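Local coordinates for Non-structural protein 2 (Human respiratory syncytial virus A, PDB 7LDK), which probably antagonises the host type I interferon response, acting with NS1 to repress activation and nuclear translocation of the transcription factor IRF3, at residues 25-39 with 111-125. Numbering follows the deposited sequence.
Sequences ETTITSLTRDIITHR and PTKHTPIIYKYDLNP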
ATOM      1  N   GLU A  25     -13.763  -1.038  -6.604  1.00 79.15           N
ATOM      2  CA  GLU A  25     -13.324  -0.615  -5.247  1.00 77.26           C
ATOM      3  C   GLU A  25     -13.215  -1.838  -4.318  1.00 76.11           C
ATOM      4  O   GLU A  25     -12.205  -1.900  -3.588  1.00 72.49           O
ATOM      5  CB  GLU A  25     -14.240   0.457  -4.646  1.00 81.25           C
ATOM      6  CG  GLU A  25     -13.667   1.078  -3.362  1.00 79.74           C
ATOM      7  CD  GLU A  25     -14.411   2.230  -2.684  1.00 82.99           C
ATOM      8  OE1 GLU A  25     -13.763   2.956  -1.868  1.00 80.93           O
ATOM      9  OE2 GLU A  25     -15.634   2.402  -2.946  1.00 88.24           O
ATOM     10  N   THR A  26     -14.183  -2.764  -4.334  1.00 78.12           N
ATOM     11  CA  THR A  26     -14.187  -3.987  -3.473  1.00 78.20           C
ATOM     12  C   THR A  26     -13.037  -4.918  -3.880  1.00 74.34           C
ATOM     13  O   THR A  26     -12.236  -5.292  -3.011  1.00 70.98           O
ATOM     14  CB  THR A  26     -15.497  -4.785  -3.554  1.00 85.15           C
ATOM     15  OG1 THR A  26     -16.590  -3.889  -3.749  1.00 90.17           O
ATOM     16  CG2 THR A  26     -15.733  -5.653  -2.333  1.00 86.55           C
ATOM     17  N   THR A  27     -12.979  -5.275  -5.169  1.00 74.59           N
ATOM     18  CA  THR A  27     -11.945  -6.148  -5.787  1.00 71.74           C
ATOM     19  C   THR A  27     -10.545  -5.647  -5.436  1.00 65.04           C
ATOM     20  O   THR A  27      -9.705  -6.481  -5.042  1.00 63.77           O
ATOM     21  CB  THR A  27     -12.074  -6.146  -7.310  1.00 73.30           C
ATOM     22  OG1 THR A  27     -13.458  -6.386  -7.569  1.00 78.35           O
ATOM     23  CG2 THR A  27     -11.159  -7.160  -7.967  1.00 73.18           C
ATOM     24  N   ILE A  28     -10.311  -4.339  -5.597  1.00 61.15           N
ATOM     25  CA  ILE A  28      -8.972  -3.705  -5.414  1.00 56.08           C
ATOM     26  C   ILE A  28      -8.613  -3.699  -3.926  1.00 54.12           C
ATOM     27  O   ILE A  28      -7.458  -4.022  -3.628  1.00 52.80           O
ATOM     28  CB  ILE A  28      -8.876  -2.289  -6.003  1.00 54.49           C
ATOM     29  CG1 ILE A  28      -9.099  -2.250  -7.516  1.00 56.66           C
ATOM     30  CG2 ILE A  28      -7.513  -1.719  -5.655  1.00 51.16           C
ATOM     31  CD1 ILE A  28      -8.805  -0.916  -8.162  1.00 55.29           C
ATOM     32  N   THR A  29      -9.537  -3.308  -3.040  1.00 54.32           N
ATOM     33  CA  THR A  29      -9.340  -3.289  -1.566  1.00 52.51           C
ATOM     34  C   THR A  29      -8.998  -4.700  -1.090  1.00 51.98           C
ATOM     35  O   THR A  29      -8.113  -4.836  -0.229  1.00 49.46           O
ATOM     36  CB  THR A  29     -10.573  -2.754  -0.817  1.00 55.54           C
ATOM     37  OG1 THR A  29     -10.855  -1.457  -1.336  1.00 55.88           O
ATOM     38  CG2 THR A  29     -10.376  -2.619   0.678  1.00 55.01           C
ATOM     39  N   SER A  30      -9.689  -5.694  -1.638  1.00 54.58           N
ATOM     40  CA  SER A  30      -9.463  -7.129  -1.353  1.00 56.05           C
ATOM     41  C   SER A  30      -8.036  -7.528  -1.743  1.00 53.11           C
ATOM     42  O   SER A  30      -7.380  -8.237  -0.959  1.00 51.85           O
ATOM     43  CB  SER A  30     -10.469  -7.970  -2.051  1.00 60.66           C
ATOM     44  OG  SER A  30     -10.554  -9.215  -1.397  1.00 63.80           O
ATOM     45  N   LEU A  31      -7.579  -7.094  -2.921  1.00 52.16           N
ATOM     46  CA  LEU A  31      -6.189  -7.329  -3.398  1.00 50.32           C
ATOM     47  C   LEU A  31      -5.198  -6.642  -2.457  1.00 46.96           C
ATOM     48  O   LEU A  31      -4.163  -7.230  -2.159  1.00 45.66           O
ATOM     49  CB  LEU A  31      -6.043  -6.780  -4.820  1.00 49.99           C
ATOM     50  CG  LEU A  31      -6.664  -7.626  -5.920  1.00 53.30           C
ATOM     51  CD1 LEU A  31      -6.780  -6.796  -7.189  1.00 52.96           C
ATOM     52  CD2 LEU A  31      -5.852  -8.897  -6.137  1.00 54.54           C
ATOM     53  N   THR A  32      -5.489  -5.408  -2.048  1.00 46.24           N
ATOM     54  CA  THR A  32      -4.631  -4.610  -1.137  1.00 43.88           C
ATOM     55  C   THR A  32      -4.421  -5.395   0.164  1.00 44.87           C
ATOM     56  O   THR A  32      -3.302  -5.435   0.658  1.00 42.42           O
ATOM     57  CB  THR A  32      -5.244  -3.228  -0.927  1.00 43.81           C
ATOM     58  OG1 THR A  32      -5.108  -2.542  -2.171  1.00 43.60           O
ATOM     59  CG2 THR A  32      -4.580  -2.437   0.175  1.00 42.09           C
ATOM     60  N   ARG A  33      -5.446  -6.060   0.673  1.00 48.34           N
ATOM     61  CA  ARG A  33      -5.333  -6.823   1.938  1.00 50.05           C
ATOM     62  C   ARG A  33      -4.431  -8.048   1.726  1.00 49.68           C
ATOM     63  O   ARG A  33      -3.701  -8.398   2.660  1.00 49.24           O
ATOM     64  CB  ARG A  33      -6.738  -7.152   2.448  1.00 55.99           C
ATOM     65  CG  ARG A  33      -7.584  -5.916   2.740  1.00 58.26           C
ATOM     66  CD  ARG A  33      -8.360  -6.001   4.042  1.00 63.05           C
ATOM     67  NE  ARG A  33      -7.444  -6.127   5.173  1.00 62.75           N
ATOM     68  CZ  ARG A  33      -7.804  -6.384   6.425  1.00 65.04           C
ATOM     69  NH1 ARG A  33      -6.868  -6.476   7.355  1.00 63.94           N
ATOM     70  NH2 ARG A  33      -9.080  -6.547   6.741  1.00 68.93           N
ATOM     71  N   ASP A  34      -4.470  -8.654   0.538  1.00 50.81           N
ATOM     72  CA  ASP A  34      -3.610  -9.801   0.133  1.00 52.64           C
ATOM     73  C   ASP A  34      -2.156  -9.364  -0.055  1.00 49.06           C
ATOM     74  O   ASP A  34      -1.258 -10.105   0.349  1.00 49.44           O
ATOM     75  CB  ASP A  34      -4.101 -10.440  -1.171  1.00 55.83           C
ATOM     76  CG  ASP A  34      -5.411 -11.224  -1.047  1.00 60.74           C
ATOM     77  OD1 ASP A  34      -5.758 -11.637   0.102  1.00 62.60           O
ATOM     78  OD2 ASP A  34      -6.079 -11.444  -2.105  1.00 62.67           O
ATOM     79  N   ILE A  35      -1.935  -8.210  -0.672  1.00 46.02           N
ATOM     80  CA  ILE A  35      -0.575  -7.703  -1.006  1.00 43.90           C
ATOM     81  C   ILE A  35       0.106  -7.137   0.243  1.00 41.18           C
ATOM     82  O   ILE A  35       1.262  -7.476   0.476  1.00 41.28           O
ATOM     83  CB  ILE A  35      -0.648  -6.661  -2.132  1.00 43.20           C
ATOM     84  CG1 ILE A  35      -1.059  -7.317  -3.454  1.00 46.01           C
ATOM     85  CG2 ILE A  35       0.677  -5.923  -2.260  1.00 41.50           C
ATOM     86  CD1 ILE A  35      -1.439  -6.329  -4.518  1.00 45.34           C
ATOM     87  N   ILE A  36      -0.567  -6.270   0.996  1.00 39.39           N
ATOM     88  CA  ILE A  36       0.082  -5.548   2.122  1.00 37.11           C
ATOM     89  C   ILE A  36      -0.042  -6.399   3.380  1.00 38.46           C
ATOM     90  O   ILE A  36      -0.950  -6.192   4.191  1.00 39.69           O
ATOM     91  CB  ILE A  36      -0.421  -4.107   2.258  1.00 35.13           C
ATOM     92  CG1 ILE A  36      -0.145  -3.334   0.965  1.00 33.99           C
ATOM     93  CG2 ILE A  36       0.235  -3.440   3.453  1.00 34.18           C
ATOM     94  CD1 ILE A  36      -0.537  -1.903   0.999  1.00 33.10           C
ATOM     95  N   THR A  37       0.906  -7.313   3.523  1.00 39.49           N
ATOM     96  CA  THR A  37       1.033  -8.232   4.667  1.00 41.68           C
ATOM     97  C   THR A  37       2.056  -7.644   5.633  1.00 40.34           C
ATOM     98  O   THR A  37       2.703  -6.654   5.294  1.00 37.11           O
ATOM     99  CB  THR A  37       1.450  -9.622   4.185  1.00 44.43           C
ATOM    100  OG1 THR A  37       2.730  -9.440   3.577  1.00 43.64           O
ATOM    101  CG2 THR A  37       0.450 -10.237   3.237  1.00 46.78           C
ATOM    102  N   HIS A  38       2.186  -8.240   6.812  1.00 43.59           N
ATOM    103  CA  HIS A  38       3.316  -8.003   7.730  1.00 44.22           C
ATOM    104  C   HIS A  38       4.608  -8.019   6.924  1.00 43.98           C
ATOM    105  O   HIS A  38       5.384  -7.087   7.152  1.00 44.03           O
ATOM    106  CB  HIS A  38       3.286  -9.041   8.837  1.00 48.17           C
ATOM    107  CG  HIS A  38       2.412  -8.681   9.993  1.00 49.74           C
ATOM    108  ND1 HIS A  38       2.893  -7.959  11.088  1.00 49.55           N
ATOM    109  CD2 HIS A  38       1.122  -8.967  10.261  1.00 51.62           C
ATOM    110  CE1 HIS A  38       1.932  -7.801  11.965  1.00 50.57           C
ATOM    111  NE2 HIS A  38       0.834  -8.414  11.479  1.00 52.44           N
ATOM    112  N   ARG A  39       4.834  -9.003   6.041  1.00 44.82           N
ATOM    113  CA  ARG A  39       6.141  -9.173   5.355  1.00 44.65           C
ATOM    114  C   ARG A  39       6.407  -7.988   4.441  1.00 40.19           C
ATOM    115  O   ARG A  39       7.587  -7.611   4.309  1.00 40.42           O
ATOM    116  CB  ARG A  39       6.237 -10.489   4.593  1.00 49.75           C
ATOM    117  CG  ARG A  39       7.045 -11.543   5.349  1.00 55.20           C
ATOM    118  CD  ARG A  39       6.672 -12.978   5.018  1.00 61.38           C
ATOM    119  NE  ARG A  39       5.229 -13.215   5.092  1.00 64.05           N
ATOM    120  CZ  ARG A  39       4.417 -13.480   4.057  1.00 67.35           C
ATOM    121  NH1 ARG A  39       4.889 -13.544   2.819  1.00 69.22           N
ATOM    122  NH2 ARG A  39       3.119 -13.651   4.264  1.00 68.85           N
ATOM    123  N   PRO A 111      -6.529   1.937   3.207  1.00 48.21           N
ATOM    124  CA  PRO A 111      -6.679   1.110   2.001  1.00 49.82           C
ATOM    125  C   PRO A 111      -7.183   1.877   0.765  1.00 51.61           C
ATOM    126  O   PRO A 111      -6.746   1.535  -0.325  1.00 52.28           O
ATOM    127  CB  PRO A 111      -7.702   0.037   2.414  1.00 52.76           C
ATOM    128  CG  PRO A 111      -7.652   0.024   3.938  1.00 52.13           C
ATOM    129  CD  PRO A 111      -7.353   1.456   4.325  1.00 50.87           C
ATOM    130  N   THR A 112      -8.054   2.875   0.969  1.00 54.35           N
ATOM    131  CA  THR A 112      -8.574   3.821  -0.063  1.00 57.62           C
ATOM    132  C   THR A 112      -8.780   5.200   0.565  1.00 59.50           C
ATOM    133  O   THR A 112      -8.507   5.335   1.747  1.00 57.53           O
ATOM    134  CB  THR A 112      -9.898   3.338  -0.683  1.00 61.40           C
ATOM    135  OG1 THR A 112     -10.983   3.730   0.161  1.00 63.48           O
ATOM    136  CG2 THR A 112      -9.944   1.843  -0.906  1.00 60.79           C
ATOM    137  N   LYS A 113      -9.261   6.166  -0.219  1.00 64.39           N
ATOM    138  CA  LYS A 113      -9.626   7.543   0.212  1.00 68.71           C
ATOM    139  C   LYS A 113     -10.666   7.494   1.340  1.00 70.41           C
ATOM    140  O   LYS A 113     -10.529   8.255   2.297  1.00 68.86           O
ATOM    141  CB  LYS A 113     -10.271   8.312  -0.945  1.00 75.11           C
ATOM    142  CG  LYS A 113      -9.435   9.358  -1.665  1.00 76.94           C
ATOM    143  CD  LYS A 113     -10.352  10.210  -2.556  1.00 82.93           C
ATOM    144  CE  LYS A 113      -9.817  11.591  -2.880  1.00 85.11           C
ATOM    145  NZ  LYS A 113      -8.372  11.540  -3.220  1.00 83.07           N
ATOM    146  N   HIS A 114     -11.657   6.623   1.194  1.00 73.84           N
ATOM    147  CA  HIS A 114     -12.947   6.594   1.921  1.00 79.53           C
ATOM    148  C   HIS A 114     -12.892   5.677   3.145  1.00 75.23           C
ATOM    149  O   HIS A 114     -13.835   5.733   3.942  1.00 78.79           O
ATOM    150  CB  HIS A 114     -14.010   6.000   1.000  1.00 88.17           C
ATOM    151  CG  HIS A 114     -14.357   6.821  -0.194  1.00 97.48           C
ATOM    152  ND1 HIS A 114     -15.557   6.634  -0.877  1.00107.24           N
ATOM    153  CD2 HIS A 114     -13.708   7.825  -0.827  1.00100.30           C
ATOM    154  CE1 HIS A 114     -15.629   7.485  -1.885  1.00110.47           C
ATOM    155  NE2 HIS A 114     -14.503   8.229  -1.874  1.00109.57           N
ATOM    156  N   THR A 115     -11.873   4.818   3.254  1.00 68.39           N
ATOM    157  CA  THR A 115     -11.865   3.691   4.229  1.00 65.48           C
ATOM    158  C   THR A 115     -10.956   4.051   5.401  1.00 59.28           C
ATOM    159  O   THR A 115      -9.923   4.692   5.212  1.00 55.94           O
ATOM    160  CB  THR A 115     -11.429   2.374   3.573  1.00 65.17           C
ATOM    161  OG1 THR A 115     -10.085   2.575   3.146  1.00 61.77           O
ATOM    162  CG2 THR A 115     -12.296   1.957   2.404  1.00 68.46           C
ATOM    163  N   PRO A 116     -11.311   3.654   6.642  1.00 56.53           N
ATOM    164  CA  PRO A 116     -10.476   3.950   7.798  1.00 52.24           C
ATOM    165  C   PRO A 116      -9.164   3.149   7.786  1.00 46.25           C
ATOM    166  O   PRO A 116      -9.092   2.124   7.169  1.00 45.78           O
ATOM    167  CB  PRO A 116     -11.375   3.576   8.977  1.00 56.29           C
ATOM    168  CG  PRO A 116     -12.257   2.482   8.435  1.00 59.63           C
ATOM    169  CD  PRO A 116     -12.515   2.886   7.000  1.00 60.29           C
ATOM    170  N   ILE A 117      -8.178   3.648   8.512  1.00 41.92           N
ATOM    171  CA  ILE A 117      -6.824   3.063   8.641  1.00 37.58           C
ATOM    172  C   ILE A 117      -6.913   1.643   9.200  1.00 37.41           C
ATOM    173  O   ILE A 117      -7.717   1.422  10.105  1.00 39.85           O
ATOM    174  CB  ILE A 117      -5.974   3.945   9.565  1.00 36.83           C
ATOM    175  CG1 ILE A 117      -5.740   5.338   8.974  1.00 36.43           C
ATOM    176  CG2 ILE A 117      -4.667   3.229   9.959  1.00 34.44           C
ATOM    177  CD1 ILE A 117      -5.073   6.290   9.953  1.00 36.62           C
ATOM    178  N   ILE A 118      -6.065   0.748   8.690  1.00 34.72           N
ATOM    179  CA  ILE A 118      -5.737  -0.581   9.279  1.00 35.21           C
ATOM    180  C   ILE A 118      -4.314  -0.525   9.844  1.00 32.45           C
ATOM    181  O   ILE A 118      -3.381  -0.244   9.064  1.00 29.80           O
ATOM    182  CB  ILE A 118      -5.851  -1.701   8.221  1.00 35.84           C
ATOM    183  CG1 ILE A 118      -7.198  -1.643   7.500  1.00 38.27           C
ATOM    184  CG2 ILE A 118      -5.586  -3.082   8.840  1.00 37.45           C
ATOM    185  CD1 ILE A 118      -7.251  -2.482   6.257  1.00 38.66           C
ATOM    186  N   TYR A 119      -4.155  -0.846  11.126  1.00 33.28           N
ATOM    187  CA  TYR A 119      -2.832  -0.879  11.792  1.00 32.02           C
ATOM    188  C   TYR A 119      -2.183  -2.244  11.557  1.00 33.29           C
ATOM    189  O   TYR A 119      -2.889  -3.203  11.339  1.00 35.13           O
ATOM    190  CB  TYR A 119      -2.955  -0.457  13.261  1.00 32.80           C
ATOM    191  CG  TYR A 119      -3.352   0.990  13.382  1.00 32.09           C
ATOM    192  CD1 TYR A 119      -2.562   1.964  12.817  1.00 29.79           C
ATOM    193  CD2 TYR A 119      -4.526   1.394  13.965  1.00 34.48           C
ATOM    194  CE1 TYR A 119      -2.899   3.302  12.851  1.00 30.08           C
ATOM    195  CE2 TYR A 119      -4.883   2.736  14.005  1.00 34.89           C
ATOM    196  CZ  TYR A 119      -4.073   3.700  13.437  1.00 32.55           C
ATOM    197  OH  TYR A 119      -4.395   5.027  13.373  1.00 33.18           O
ATOM    198  N   LYS A 120      -0.845  -2.259  11.540  1.00 33.39           N
ATOM    199  CA  LYS A 120       0.069  -3.424  11.451  1.00 34.86           C
ATOM    200  C   LYS A 120      -0.508  -4.615  12.221  1.00 37.74           C
ATOM    201  O   LYS A 120      -0.520  -5.714  11.642  1.00 38.85           O
ATOM    202  CB  LYS A 120       1.445  -3.040  12.015  1.00 35.91           C
ATOM    203  CG  LYS A 120       1.465  -2.574  13.488  1.00 38.72           C
ATOM    204  CD  LYS A 120       2.820  -2.068  13.956  1.00 39.00           C
ATOM    205  CE  LYS A 120       2.801  -1.376  15.303  1.00 41.12           C
ATOM    206  NZ  LYS A 120       4.179  -1.248  15.862  1.00 42.00           N
ATOM    207  N   TYR A 121      -0.973  -4.414  13.466  1.00 39.14           N
ATOM    208  CA  TYR A 121      -1.448  -5.528  14.330  1.00 42.54           C
ATOM    209  C   TYR A 121      -2.622  -6.270  13.672  1.00 45.51           C
ATOM    210  O   TYR A 121      -2.922  -7.374  14.133  1.00 48.63           O
ATOM    211  CB  TYR A 121      -1.812  -5.124  15.769  1.00 43.62           C
ATOM    212  CG  TYR A 121      -2.672  -3.905  16.030  1.00 43.00           C
ATOM    213  CD1 TYR A 121      -4.009  -3.800  15.669  1.00 44.36           C
ATOM    214  CD2 TYR A 121      -2.157  -2.866  16.797  1.00 41.71           C
ATOM    215  CE1 TYR A 121      -4.757  -2.662  15.958  1.00 44.35           C
ATOM    216  CE2 TYR A 121      -2.899  -1.745  17.132  1.00 41.48           C
ATOM    217  CZ  TYR A 121      -4.195  -1.618  16.683  1.00 42.83           C
ATOM    218  OH  TYR A 121      -4.847  -0.467  17.037  1.00 43.49           O
ATOM    219  N   ASP A 122      -3.247  -5.713  12.629  1.00 45.31           N
ATOM    220  CA  ASP A 122      -4.510  -6.219  12.030  1.00 49.07           C
ATOM    221  C   ASP A 122      -4.279  -6.636  10.573  1.00 48.36           C
ATOM    222  O   ASP A 122      -5.270  -7.002   9.911  1.00 49.68           O
ATOM    223  CB  ASP A 122      -5.606  -5.148  12.138  1.00 50.53           C
ATOM    224  CG  ASP A 122      -6.577  -5.334  13.300  1.00 55.36           C
ATOM    225  OD1 ASP A 122      -6.236  -6.000  14.300  1.00 57.86           O
ATOM    226  OD2 ASP A 122      -7.716  -4.892  13.146  1.00 59.43           O
ATOM    227  N   LEU A 123      -3.031  -6.598  10.094  1.00 46.93           N
ATOM    228  CA  LEU A 123      -2.663  -7.044   8.727  1.00 47.53           C
ATOM    229  C   LEU A 123      -2.330  -8.535   8.765  1.00 52.38           C
ATOM    230  O   LEU A 123      -1.964  -9.034   9.851  1.00 53.81           O
ATOM    231  CB  LEU A 123      -1.458  -6.242   8.229  1.00 43.40           C
ATOM    232  CG  LEU A 123      -1.694  -4.752   8.027  1.00 40.36           C
ATOM    233  CD1 LEU A 123      -0.414  -4.068   7.645  1.00 37.51           C
ATOM    234  CD2 LEU A 123      -2.733  -4.476   6.959  1.00 40.92           C
ATOM    235  N   ASN A 124      -2.420  -9.208   7.616  1.00 56.03           N
ATOM    236  CA  ASN A 124      -2.139 -10.665   7.522  1.00 60.68           C
ATOM    237  C   ASN A 124      -0.658 -10.881   7.787  1.00 62.39           C
ATOM    238  O   ASN A 124       0.140  -9.980   7.518  1.00 57.66           O
ATOM    239  CB  ASN A 124      -2.566 -11.248   6.181  1.00 60.78           C
ATOM    240  CG  ASN A 124      -4.037 -11.003   5.959  1.00 61.97           C
ATOM    241  OD1 ASN A 124      -4.858 -11.222   6.852  1.00 64.26           O
ATOM    242  ND2 ASN A 124      -4.369 -10.483   4.797  1.00 60.76           N
ATOM    243  N   PRO A 125      -0.251 -12.040   8.364  1.00 68.61           N
ATOM    244  CA  PRO A 125       1.174 -12.347   8.507  1.00 70.65           C
ATOM    245  C   PRO A 125       1.883 -12.344   7.129  1.00 72.65           C
ATOM    246  O   PRO A 125       3.077 -12.009   6.956  1.00 71.47           O
ATOM    247  CB  PRO A 125       1.158 -13.721   9.179  1.00 74.69           C
ATOM    248  CG  PRO A 125      -0.173 -13.754   9.893  1.00 76.00           C
ATOM    249  CD  PRO A 125      -1.116 -13.088   8.922  1.00 72.92           C
ATOM    250  OXT PRO A 125       1.294 -12.655   6.076  1.00 76.38           O
TER
HETATM  251  O   HOH W   1      -6.587  -0.607  -1.796  1.00 34.13           O
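The C-terminal DLNP motif, Asp122 to Pro125, a probable binding site for host MAP1B, docks where helix 24-35 gives way to helix 38-50. Here the first turn of helix 38-50 takes up the chain end: His38 N gives Asn124 O a nearly straight hydrogen bond of 2.8 Å (176°). Arg39, its chain bent at chi3 (-50°), turns back to grip the terminal carboxylate side-on, NE to Pro125 O at 3.1 Å and NH2 to Pro125 OXT at 2.8 Å, the latter a salt bridge; both oxygens lie tilted from the guanidinium plane. One residue earlier, Asn124 ND2 makes a weak bond to Arg33 O, near the end of helix 24-35. Leu123 points toward the helix junction, its CD2 3.7 Å from Ile36 O, and it also packs on Ile41.

The side chain of the same Arg33 runs out to strand 118-119, where Ile118 CD1 lies over one face of its guanidinium, 3.8 Å from Arg33 NE, while Asp122 O sits at the guanidinium edge. One residue before Arg33, a water links Thr32 OG1 to Pro111 O, to which it donates. Nearer the start of the helix, Thr29 OG1 meets Thr112 CG2 at 3.5 Å.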